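Local coordinates for alpha-14 giardin (Giardia lamblia, PDB 3CHK), which binds calcium and, in a calcium-dependent manner, phospholipids including phosphatidylserine, and may serve as a structural element linking the membrane to the underlying axoneme, at residues Y143-L148 with G227-A232; F58-L63 with L74-Y79; D200-H205 with L240-C245. All coordinates share one frame; numbering follows the deposited sequence.

How the interactions relate
Interaction 2 comes first along the chain and closes before the others begin; interactions 1 and 3 then alternate their segments and share helix 227-241, one near its start and the other at its end. Their centres lie about 18 Å apart, and helix 227-241 thereby ties helix 144-154 to helix 198-211. Interaction 2 joins helices 59-66 and 69-78 on the opposite side of the chain's centre, about 32 Å from interaction 1 and about 34 Å from interaction 3, centre to centre. None of the three touches another. Together they illustrate how an all-helical annexin is assembled from both neighbouring and sequence-distant helix pairs, with calcium held at Glu230 beside interaction 1.

Interaction 1: Y143-L148 with G227-A232; sequences YMWAKL and GLDEYA. With CA (calcium ion), chain E.
Asp229 supplies the polar part of this contact by reaching across to the first turn of helix 144-154. Its OD1 accepts from the backbone N of Trp145 at 2.8 Å, the donor standing 45° out of the carboxylate plane, and also lies 3.1 Å from Trp145 CD1, at the edge of the indole near its plane. A water bridges OD2 to the backbone N of Met144, so both carboxylate oxygens are engaged. Beside a helix N-terminus this charge would be expected to gain from the helix dipole.

The apolar part centres on the Trp145 indole. Leu228 CD2 sits over one face, 3.5 Å from the centroid of the five-membered ring and almost on its normal, a CH-pi contact; Ala146 CB lies over the opposite face. A chi1 of 64° turns the first face to Leu228 and the CD1 edge to Asp229. Trp145 CB meets Ala232 CB at 3.8 Å, and Leu148 CD2 extends the seam to Ala232.

Glu230 OE1 binds a calcium ion at 2.4 Å, with the backbone carbonyls of Glu222 and Phe225, the Gln226 side-chain amide and waters among its other ligands. Helix 101-108 flanks the pair through Glu101 and Val105, while helix 186-195 packs against Met144.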
loop_
_atom_site.group_PDB
_atom_site.type_symbol
_atom_site.label_atom_id
_atom_site.label_comp_id
_atom_site.label_asym_id
_atom_site.label_seq_id
_atom_site.Cartn_x
_atom_site.Cartn_y
_atom_site.Cartn_z
ATOM N N TYR A 143 12.126 7.321 15.680
ATOM C CA TYR A 143 11.722 8.138 14.531
ATOM C C TYR A 143 10.205 8.224 14.446
ATOM O O TYR A 143 9.472 7.305 14.841
ATOM C CB TYR A 143 12.293 7.603 13.201
ATOM C CG TYR A 143 13.780 7.421 13.271
ATOM C CD1 TYR A 143 14.336 6.142 13.254
ATOM C CD2 TYR A 143 14.634 8.521 13.428
ATOM C CE1 TYR A 143 15.697 5.959 13.355
ATOM C CE2 TYR A 143 16.019 8.346 13.518
ATOM C CZ TYR A 143 16.534 7.057 13.490
ATOM O OH TYR A 143 17.883 6.827 13.590
ATOM N N MET A 144 9.722 9.341 13.927
ATOM C CA MET A 144 8.293 9.504 13.879
ATOM C C MET A 144 7.607 8.503 12.930
ATOM O O MET A 144 6.517 8.044 13.253
ATOM C CB MET A 144 7.880 10.950 13.567
ATOM C CG MET A 144 8.152 11.926 14.731
ATOM S SD MET A 144 7.125 11.656 16.130
ATOM C CE MET A 144 5.495 12.198 15.544
ATOM N N TRP A 145 8.225 8.202 11.776
ATOM C CA TRP A 145 7.640 7.169 10.869
ATOM C C TRP A 145 7.535 5.820 11.605
ATOM O O TRP A 145 6.557 5.083 11.403
ATOM C CB TRP A 145 8.438 7.007 9.563
ATOM C CG TRP A 145 9.867 6.482 9.746
ATOM C CD1 TRP A 145 11.009 7.224 9.828
ATOM C CD2 TRP A 145 10.273 5.104 9.870
ATOM N NE1 TRP A 145 12.106 6.399 10.010
ATOM C CE2 TRP A 145 11.677 5.093 10.023
ATOM C CE3 TRP A 145 9.579 3.882 9.852
ATOM C CZ2 TRP A 145 12.411 3.895 10.175
ATOM C CZ3 TRP A 145 10.314 2.682 10.003
ATOM C CH2 TRP A 145 11.712 2.712 10.159
ATOM N N ALA A 146 8.537 5.538 12.461
ATOM C CA ALA A 146 8.579 4.295 13.234
ATOM C C ALA A 146 7.494 4.268 14.289
ATOM O O ALA A 146 6.744 3.298 14.369
ATOM C CB ALA A 146 9.978 4.061 13.835
ATOM N N LYS A 147 7.380 5.344 15.084
ATOM C CA LYS A 147 6.282 5.465 16.033
ATOM C C LYS A 147 4.941 5.270 15.348
ATOM O O LYS A 147 4.057 4.644 15.905
ATOM C CB LYS A 147 6.281 6.845 16.717
ATOM C CG LYS A 147 7.535 7.106 17.591
ATOM C CD LYS A 147 7.337 8.370 18.464
ATOM C CE LYS A 147 8.584 8.606 19.359
ATOM N NZ LYS A 147 8.504 7.759 20.561
ATOM N N LEU A 148 4.798 5.840 14.146
ATOM C CA LEU A 148 3.514 5.805 13.431
ATOM C C LEU A 148 3.156 4.365 13.027
ATOM O O LEU A 148 2.080 3.877 13.340
ATOM C CB LEU A 148 3.514 6.745 12.205
ATOM C CG LEU A 148 2.244 6.789 11.333
ATOM C CD1 LEU A 148 0.978 7.200 12.091
ATOM C CD2 LEU A 148 2.457 7.700 10.121
ATOM N N GLY A 227 11.751 13.861 4.878
ATOM C CA GLY A 227 12.233 12.510 4.523
ATOM C C GLY A 227 11.171 11.448 4.698
ATOM O O GLY A 227 10.009 11.675 4.361
ATOM N N LEU A 228 11.557 10.288 5.234
ATOM C CA LEU A 228 10.605 9.189 5.408
ATOM C C LEU A 228 9.432 9.553 6.340
ATOM O O LEU A 228 8.304 9.125 6.091
ATOM C CB LEU A 228 11.304 7.896 5.869
ATOM C CG LEU A 228 10.400 6.646 5.919
ATOM C CD1 LEU A 228 9.735 6.308 4.572
ATOM C CD2 LEU A 228 11.259 5.447 6.427
ATOM N N ASP A 229 9.696 10.357 7.371
ATOM C CA ASP A 229 8.620 10.869 8.238
ATOM C C ASP A 229 7.549 11.543 7.369
ATOM O O ASP A 229 6.357 11.274 7.540
ATOM C CB ASP A 229 9.141 11.912 9.253
ATOM C CG ASP A 229 9.946 11.317 10.412
ATOM O OD1 ASP A 229 9.998 10.064 10.607
ATOM O OD2 ASP A 229 10.541 12.154 11.168
ATOM N N GLU A 230 7.973 12.435 6.479
ATOM C CA GLU A 230 7.021 13.200 5.658
ATOM C C GLU A 230 6.232 12.276 4.728
ATOM O O GLU A 230 5.003 12.385 4.627
ATOM C CB GLU A 230 7.736 14.302 4.867
ATOM C CG GLU A 230 6.761 15.170 4.086
ATOM C CD GLU A 230 7.441 16.227 3.259
ATOM O OE1 GLU A 230 8.399 16.846 3.770
ATOM O OE2 GLU A 230 7.010 16.415 2.104
ATOM N N TYR A 231 6.927 11.341 4.082
ATOM C CA TYR A 231 6.234 10.365 3.249
ATOM C C TYR A 231 5.199 9.563 4.059
ATOM O O TYR A 231 4.039 9.371 3.609
ATOM C CB TYR A 231 7.254 9.417 2.567
ATOM C CG TYR A 231 6.556 8.340 1.784
ATOM C CD1 TYR A 231 6.091 8.580 0.487
ATOM C CD2 TYR A 231 6.330 7.067 2.355
ATOM C CE1 TYR A 231 5.407 7.573 -0.252
ATOM C CE2 TYR A 231 5.653 6.046 1.642
ATOM C CZ TYR A 231 5.191 6.300 0.336
ATOM O OH TYR A 231 4.536 5.330 -0.422
ATOM N N ALA A 232 5.609 9.122 5.252
ATOM C CA ALA A 232 4.756 8.266 6.066
ATOM C C ALA A 232 3.483 9.012 6.477
ATOM O O ALA A 232 2.372 8.486 6.365
ATOM C CB ALA A 232 5.493 7.778 7.294
HETATM CA CA CA E . 8.988 18.903 4.795
HETATM O O HOH W 1 11.570 11.365 13.340
HETATM O O HOH W 2 8.772 19.726 3.063
HETATM O O HOH W 3 9.131 21.680 4.455
HETATM O O HOH W 4 10.016 20.213 6.755
#

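Interaction 2: F58-L63 with L74-Y79; sequences FLDAFL and LVLMLY
Leu59 approaches the Tyr79 ring obliquely, its CD2 methyl 3.8 Å from Tyr79 CD1, while the carbonyl O of Val75 lies in the plane of that ring at its edge. Leu59 CG stands anti to its backbone N (chi1 -178°), which carries CD2 to the tyrosine. The far end of the tyrosine is tethered too, since its hydroxyl is hydrogen-bonded to the carbonyl of Leu32. The second flat group, the carboxylate of Asp60, is met by a methyl group: Leu76 CD2 comes within 3.5 Å of Asp60 OD2, the two side chains roughly perpendicular. Asp60 OD1 forms a salt bridge with Lys64; Leu76 simply lays a methyl beside the carboxylate.

Between these two places lies a purely aliphatic centre. Both methyls of Leu63 reach Val75 CG1, each at 3.9 Å, and Leu63 CD1 also meets Leu76 CD2 at 3.8 Å. Leu63 and Leu76 lie alongside each other, pointing opposite ways, whereas Leu63 and Val75 cross. No hydrogen bond joins the segments, and cohesion comes chiefly from apolar contact. Helix 12-24 adds Val19 against Leu59 and Cys23 against Leu63.

The short helical segments run at 168° to each other, with axes 10.2 Å apart at closest approach. Joined by a short link, helices 59-66 and 69-78 form an antiparallel helical hairpin within the all-helical annexin fold.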
loop_
_atom_site.group_PDB
_atom_site.type_symbol
_atom_site.label_atom_id
_atom_site.label_comp_id
_atom_site.label_asym_id
_atom_site.label_seq_id
_atom_site.Cartn_x
_atom_site.Cartn_y
_atom_site.Cartn_z
ATOM N N PHE A 58 3.133 -26.400 -8.747
ATOM C CA PHE A 58 2.528 -25.181 -8.220
ATOM C C PHE A 58 2.620 -24.071 -9.252
ATOM O O PHE A 58 3.618 -23.970 -9.971
ATOM C CB PHE A 58 3.227 -24.747 -6.932
ATOM C CG PHE A 58 2.824 -25.542 -5.726
ATOM C CD1 PHE A 58 3.718 -26.432 -5.132
ATOM C CD2 PHE A 58 1.549 -25.395 -5.167
ATOM C CE1 PHE A 58 3.346 -27.178 -3.999
ATOM C CE2 PHE A 58 1.164 -26.134 -4.029
ATOM C CZ PHE A 58 2.061 -27.029 -3.452
ATOM N N LEU A 59 1.575 -23.247 -9.334
ATOM C CA LEU A 59 1.572 -22.114 -10.243
ATOM C C LEU A 59 2.780 -21.208 -10.019
ATOM O O LEU A 59 3.406 -20.773 -10.984
ATOM C CB LEU A 59 0.263 -21.322 -10.152
ATOM C CG LEU A 59 0.147 -20.131 -11.124
ATOM C CD1 LEU A 59 0.345 -20.561 -12.573
ATOM C CD2 LEU A 59 -1.175 -19.400 -10.941
ATOM N N ASP A 60 3.120 -20.957 -8.758
ATOM C CA ASP A 60 4.223 -20.067 -8.413
ATOM C C ASP A 60 5.521 -20.534 -9.095
ATOM O O ASP A 60 6.239 -19.736 -9.713
ATOM C CB ASP A 60 4.365 -19.985 -6.880
ATOM C CG ASP A 60 5.705 -19.419 -6.434
ATOM O OD1 ASP A 60 6.708 -20.173 -6.452
ATOM O OD2 ASP A 60 5.747 -18.226 -6.031
ATOM N N ALA A 61 5.811 -21.833 -8.996
ATOM C CA ALA A 61 7.015 -22.392 -9.617
ATOM C C ALA A 61 6.954 -22.300 -11.137
ATOM O O ALA A 61 7.967 -21.998 -11.784
ATOM C CB ALA A 61 7.207 -23.835 -9.183
ATOM N N PHE A 62 5.763 -22.541 -11.689
ATOM C CA PHE A 62 5.506 -22.491 -13.120
ATOM C C PHE A 62 5.757 -21.085 -13.671
ATOM O O PHE A 62 6.459 -20.925 -14.677
ATOM C CB PHE A 62 4.060 -22.935 -13.402
ATOM C CG PHE A 62 3.728 -23.112 -14.863
ATOM C CD1 PHE A 62 4.168 -24.236 -15.566
ATOM C CD2 PHE A 62 2.934 -22.180 -15.528
ATOM C CE1 PHE A 62 3.843 -24.402 -16.921
ATOM C CE2 PHE A 62 2.593 -22.340 -16.872
ATOM C CZ PHE A 62 3.047 -23.447 -17.577
ATOM N N LEU A 63 5.185 -20.075 -13.005
ATOM C CA LEU A 63 5.381 -18.678 -13.414
ATOM C C LEU A 63 6.847 -18.296 -13.438
ATOM O O LEU A 63 7.287 -17.610 -14.347
ATOM C CB LEU A 63 4.630 -17.725 -12.482
ATOM C CG LEU A 63 3.106 -17.818 -12.391
ATOM C CD1 LEU A 63 2.612 -16.975 -11.189
ATOM C CD2 LEU A 63 2.441 -17.383 -13.671
ATOM N N LEU A 74 5.761 -8.923 -10.389
ATOM C CA LEU A 74 4.366 -8.447 -10.364
ATOM C C LEU A 74 3.351 -9.604 -10.410
ATOM O O LEU A 74 2.453 -9.703 -9.572
ATOM C CB LEU A 74 4.095 -7.475 -11.530
ATOM C CG LEU A 74 2.655 -6.985 -11.731
ATOM C CD1 LEU A 74 2.220 -6.085 -10.547
ATOM C CD2 LEU A 74 2.511 -6.245 -13.058
ATOM N N VAL A 75 3.482 -10.474 -11.415
ATOM C CA VAL A 75 2.532 -11.576 -11.560
ATOM C C VAL A 75 2.504 -12.505 -10.326
ATOM O O VAL A 75 1.421 -12.928 -9.881
ATOM C CB VAL A 75 2.758 -12.315 -12.907
ATOM C CG1 VAL A 75 1.866 -13.555 -13.000
ATOM C CG2 VAL A 75 2.430 -11.364 -14.071
ATOM N N LEU A 76 3.673 -12.802 -9.765
ATOM C CA LEU A 76 3.758 -13.647 -8.568
ATOM C C LEU A 76 2.950 -13.043 -7.411
ATOM O O LEU A 76 2.260 -13.746 -6.674
ATOM C CB LEU A 76 5.201 -13.874 -8.165
ATOM C CG LEU A 76 6.067 -14.779 -9.033
ATOM C CD1 LEU A 76 7.577 -14.632 -8.655
ATOM C CD2 LEU A 76 5.552 -16.225 -8.884
ATOM N N MET A 77 2.992 -11.716 -7.305
ATOM C CA MET A 77 2.222 -11.023 -6.291
ATOM C C MET A 77 0.726 -11.100 -6.517
ATOM O O MET A 77 -0.030 -11.108 -5.572
ATOM C CB MET A 77 2.661 -9.548 -6.237
ATOM C CG MET A 77 3.999 -9.342 -5.600
ATOM S SD MET A 77 4.192 -7.549 -5.339
ATOM C CE MET A 77 5.838 -7.518 -4.733
ATOM N N LEU A 78 0.273 -11.115 -7.774
ATOM C CA LEU A 78 -1.163 -11.071 -8.056
ATOM C C LEU A 78 -1.868 -12.388 -7.794
ATOM O O LEU A 78 -3.075 -12.425 -7.488
ATOM C CB LEU A 78 -1.390 -10.699 -9.509
ATOM C CG LEU A 78 -0.877 -9.326 -9.972
ATOM C CD1 LEU A 78 -0.902 -9.265 -11.488
ATOM C CD2 LEU A 78 -1.690 -8.181 -9.372
ATOM N N TYR A 79 -1.115 -13.467 -7.965
ATOM C CA TYR A 79 -1.643 -14.812 -7.766
ATOM C C TYR A 79 -1.265 -15.354 -6.376
ATOM O O TYR A 79 -0.791 -16.496 -6.238
ATOM C CB TYR A 79 -1.131 -15.717 -8.890
ATOM C CG TYR A 79 -1.786 -15.435 -10.223
ATOM C CD1 TYR A 79 -2.983 -16.057 -10.577
ATOM C CD2 TYR A 79 -1.233 -14.520 -11.119
ATOM C CE1 TYR A 79 -3.587 -15.821 -11.810
ATOM C CE2 TYR A 79 -1.836 -14.255 -12.325
ATOM C CZ TYR A 79 -3.011 -14.916 -12.687
ATOM O OH TYR A 79 -3.648 -14.690 -13.878
#

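Interaction 3: D200-H205 with L240-C245; sequences DFRQLH and LYDPCC
The carbonyl O of Tyr241 is gripped twice by one side chain. Arg202 NE donates to it at 2.7 Å and Arg202 NH1 at 2.8 Å, a side-on grasp in which both nitrogens converge on the same atom. The oxygen lies essentially in the guanidinium plane, but seen from the carbonyl the arrangement is tilted: NE stands 35° above the plane, and NH1 comes from the same face. The arginine chain, extended from CG to NE, carries its head from the helix to this position.

Aromatic contacts flank the grip. Tyr241 begins with its CB directed away from helix 198-211, yet its CG lies anti to the backbone N (chi1 -180°), and the ring comes back to meet His205. The two rings form an offset stack, centroids 4.9 Å apart and planes at 28°, with Tyr241 CD2 lying over one face of the imidazole toward its rim. His237 meets the His205 ring as well, and Tyr282 touches Tyr241.

One residue earlier on each segment, the side chains of Phe201 and Leu240 meet nearly perpendicular to each other. Leu240 CB is 3.5 Å from Phe201 CD2, and Leu240 CD1 lies over one face of the phenyl group in a CH-pi contact. Phe193 joins that ring edge-to-face.

Asp242 is the first residue to leave helix 227-241 and also the N-cap of helix 243-255: its OD1 accepts from Cys244 N at 2.9 Å, while OD2 is bound by the hydroxyl of Tyr282. Arginine thus binds a carbonyl at the C-terminal end of one helix, where the dipole would favour a positive charge, just before an aspartate caps the next; polar bonds lie on both sides of the break at Asp242, consistent with a well-defined turn between the helices.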
loop_
_atom_site.group_PDB
_atom_site.type_symbol
_atom_site.label_atom_id
_atom_site.label_comp_id
_atom_site.label_asym_id
_atom_site.label_seq_id
_atom_site.Cartn_x
_atom_site.Cartn_y
_atom_site.Cartn_z
ATOM N N ASP A 200 -13.660 10.092 11.131
ATOM C CA ASP A 200 -13.199 11.141 12.045
ATOM C C ASP A 200 -12.062 11.943 11.411
ATOM O O ASP A 200 -12.016 13.171 11.533
ATOM C CB ASP A 200 -12.804 10.549 13.391
ATOM C CG ASP A 200 -14.023 10.119 14.237
ATOM O OD1 ASP A 200 -15.184 10.489 13.927
ATOM O OD2 ASP A 200 -13.808 9.406 15.216
ATOM N N PHE A 201 -11.154 11.253 10.708
ATOM C CA PHE A 201 -10.064 11.958 10.040
ATOM C C PHE A 201 -10.607 12.923 8.985
ATOM O O PHE A 201 -10.201 14.081 8.921
ATOM C CB PHE A 201 -9.036 10.982 9.425
ATOM C CG PHE A 201 -7.807 11.707 8.921
ATOM C CD1 PHE A 201 -6.757 12.010 9.798
ATOM C CD2 PHE A 201 -7.728 12.106 7.578
ATOM C CE1 PHE A 201 -5.651 12.714 9.346
ATOM C CE2 PHE A 201 -6.660 12.829 7.121
ATOM C CZ PHE A 201 -5.598 13.130 7.992
ATOM N N ARG A 202 -11.520 12.433 8.146
ATOM C CA ARG A 202 -12.183 13.282 7.156
ATOM C C ARG A 202 -12.894 14.511 7.775
ATOM O O ARG A 202 -12.788 15.656 7.260
ATOM C CB ARG A 202 -13.149 12.439 6.304
ATOM C CG ARG A 202 -12.431 11.542 5.285
ATOM C CD ARG A 202 -13.407 10.487 4.748
ATOM N NE ARG A 202 -12.889 9.834 3.541
ATOM C CZ ARG A 202 -13.545 8.906 2.834
ATOM N NH1 ARG A 202 -12.994 8.380 1.724
ATOM N NH2 ARG A 202 -14.747 8.480 3.232
ATOM N N GLN A 203 -13.542 14.293 8.911
ATOM C CA GLN A 203 -14.162 15.424 9.626
ATOM C C GLN A 203 -13.103 16.445 10.096
ATOM O O GLN A 203 -13.262 17.663 9.932
ATOM C CB GLN A 203 -15.031 14.920 10.785
ATOM C CG GLN A 203 -15.978 16.022 11.305
ATOM C CD GLN A 203 -16.783 15.624 12.547
ATOM O OE1 GLN A 203 -17.248 16.506 13.299
ATOM N NE2 GLN A 203 -16.954 14.330 12.774
ATOM N N LEU A 204 -12.022 15.966 10.702
ATOM C CA LEU A 204 -10.961 16.864 11.190
ATOM C C LEU A 204 -10.331 17.648 10.035
ATOM O O LEU A 204 -9.995 18.814 10.174
ATOM C CB LEU A 204 -9.917 16.033 11.939
ATOM C CG LEU A 204 -8.823 16.838 12.623
ATOM C CD1 LEU A 204 -9.461 17.437 13.866
ATOM C CD2 LEU A 204 -7.570 15.984 12.955
ATOM N N HIS A 205 -10.197 16.982 8.879
ATOM C CA HIS A 205 -9.587 17.528 7.678
ATOM C C HIS A 205 -10.390 18.756 7.264
ATOM O O HIS A 205 -9.819 19.808 6.964
ATOM C CB HIS A 205 -9.599 16.394 6.615
ATOM C CG HIS A 205 -9.077 16.765 5.259
ATOM N ND1 HIS A 205 -9.755 17.605 4.397
ATOM C CD2 HIS A 205 -8.007 16.307 4.566
ATOM C CE1 HIS A 205 -9.075 17.724 3.270
ATOM N NE2 HIS A 205 -8.023 16.925 3.337
ATOM N N LEU A 240 -6.302 7.783 4.734
ATOM C CA LEU A 240 -7.493 8.069 5.522
ATOM C C LEU A 240 -8.461 8.923 4.724
ATOM O O LEU A 240 -9.656 8.630 4.683
ATOM C CB LEU A 240 -7.130 8.724 6.855
ATOM C CG LEU A 240 -6.338 7.808 7.777
ATOM C CD1 LEU A 240 -5.747 8.641 8.886
ATOM C CD2 LEU A 240 -7.232 6.657 8.354
ATOM N N TYR A 241 -7.954 9.932 4.035
ATOM C CA TYR A 241 -8.817 10.749 3.170
ATOM C C TYR A 241 -9.531 9.909 2.076
ATOM O O TYR A 241 -10.746 10.010 1.894
ATOM C CB TYR A 241 -7.988 11.862 2.553
ATOM C CG TYR A 241 -8.818 12.753 1.649
ATOM C CD1 TYR A 241 -8.781 12.586 0.268
ATOM C CD2 TYR A 241 -9.658 13.723 2.185
ATOM C CE1 TYR A 241 -9.541 13.387 -0.583
ATOM C CE2 TYR A 241 -10.443 14.532 1.346
ATOM C CZ TYR A 241 -10.369 14.360 -0.029
ATOM O OH TYR A 241 -11.132 15.144 -0.885
ATOM N N ASP A 242 -8.769 9.109 1.341
ATOM C CA ASP A 242 -9.334 8.252 0.298
ATOM C C ASP A 242 -8.233 7.328 -0.185
ATOM O O ASP A 242 -7.254 7.807 -0.750
ATOM C CB ASP A 242 -9.803 9.103 -0.881
ATOM C CG ASP A 242 -10.518 8.291 -1.969
ATOM O OD1 ASP A 242 -10.252 7.090 -2.156
ATOM O OD2 ASP A 242 -11.379 8.885 -2.649
ATOM N N PRO A 243 -8.386 6.016 0.024
ATOM C CA PRO A 243 -7.346 5.078 -0.419
ATOM C C PRO A 243 -6.850 5.291 -1.872
ATOM O O PRO A 243 -5.698 5.014 -2.150
ATOM C CB PRO A 243 -8.056 3.728 -0.288
ATOM C CG PRO A 243 -8.915 3.894 0.930
ATOM C CD PRO A 243 -9.484 5.300 0.721
ATOM N N CYS A 244 -7.717 5.741 -2.778
ATOM C CA CYS A 244 -7.328 5.990 -4.203
ATOM C C CYS A 244 -6.294 7.109 -4.321
ATOM O O CYS A 244 -5.409 7.048 -5.172
ATOM C CB CYS A 244 -8.540 6.337 -5.043
ATOM S SG CYS A 244 -9.683 4.973 -5.183
ATOM N N CYS A 245 -6.423 8.128 -3.468
ATOM C CA CYS A 245 -5.419 9.224 -3.334
ATOM C C CYS A 245 -4.056 8.692 -2.917
ATOM O O CYS A 245 -2.996 9.086 -3.441
ATOM C CB CYS A 245 -5.888 10.214 -2.263
ATOM S SG CYS A 245 -7.267 11.121 -2.824
#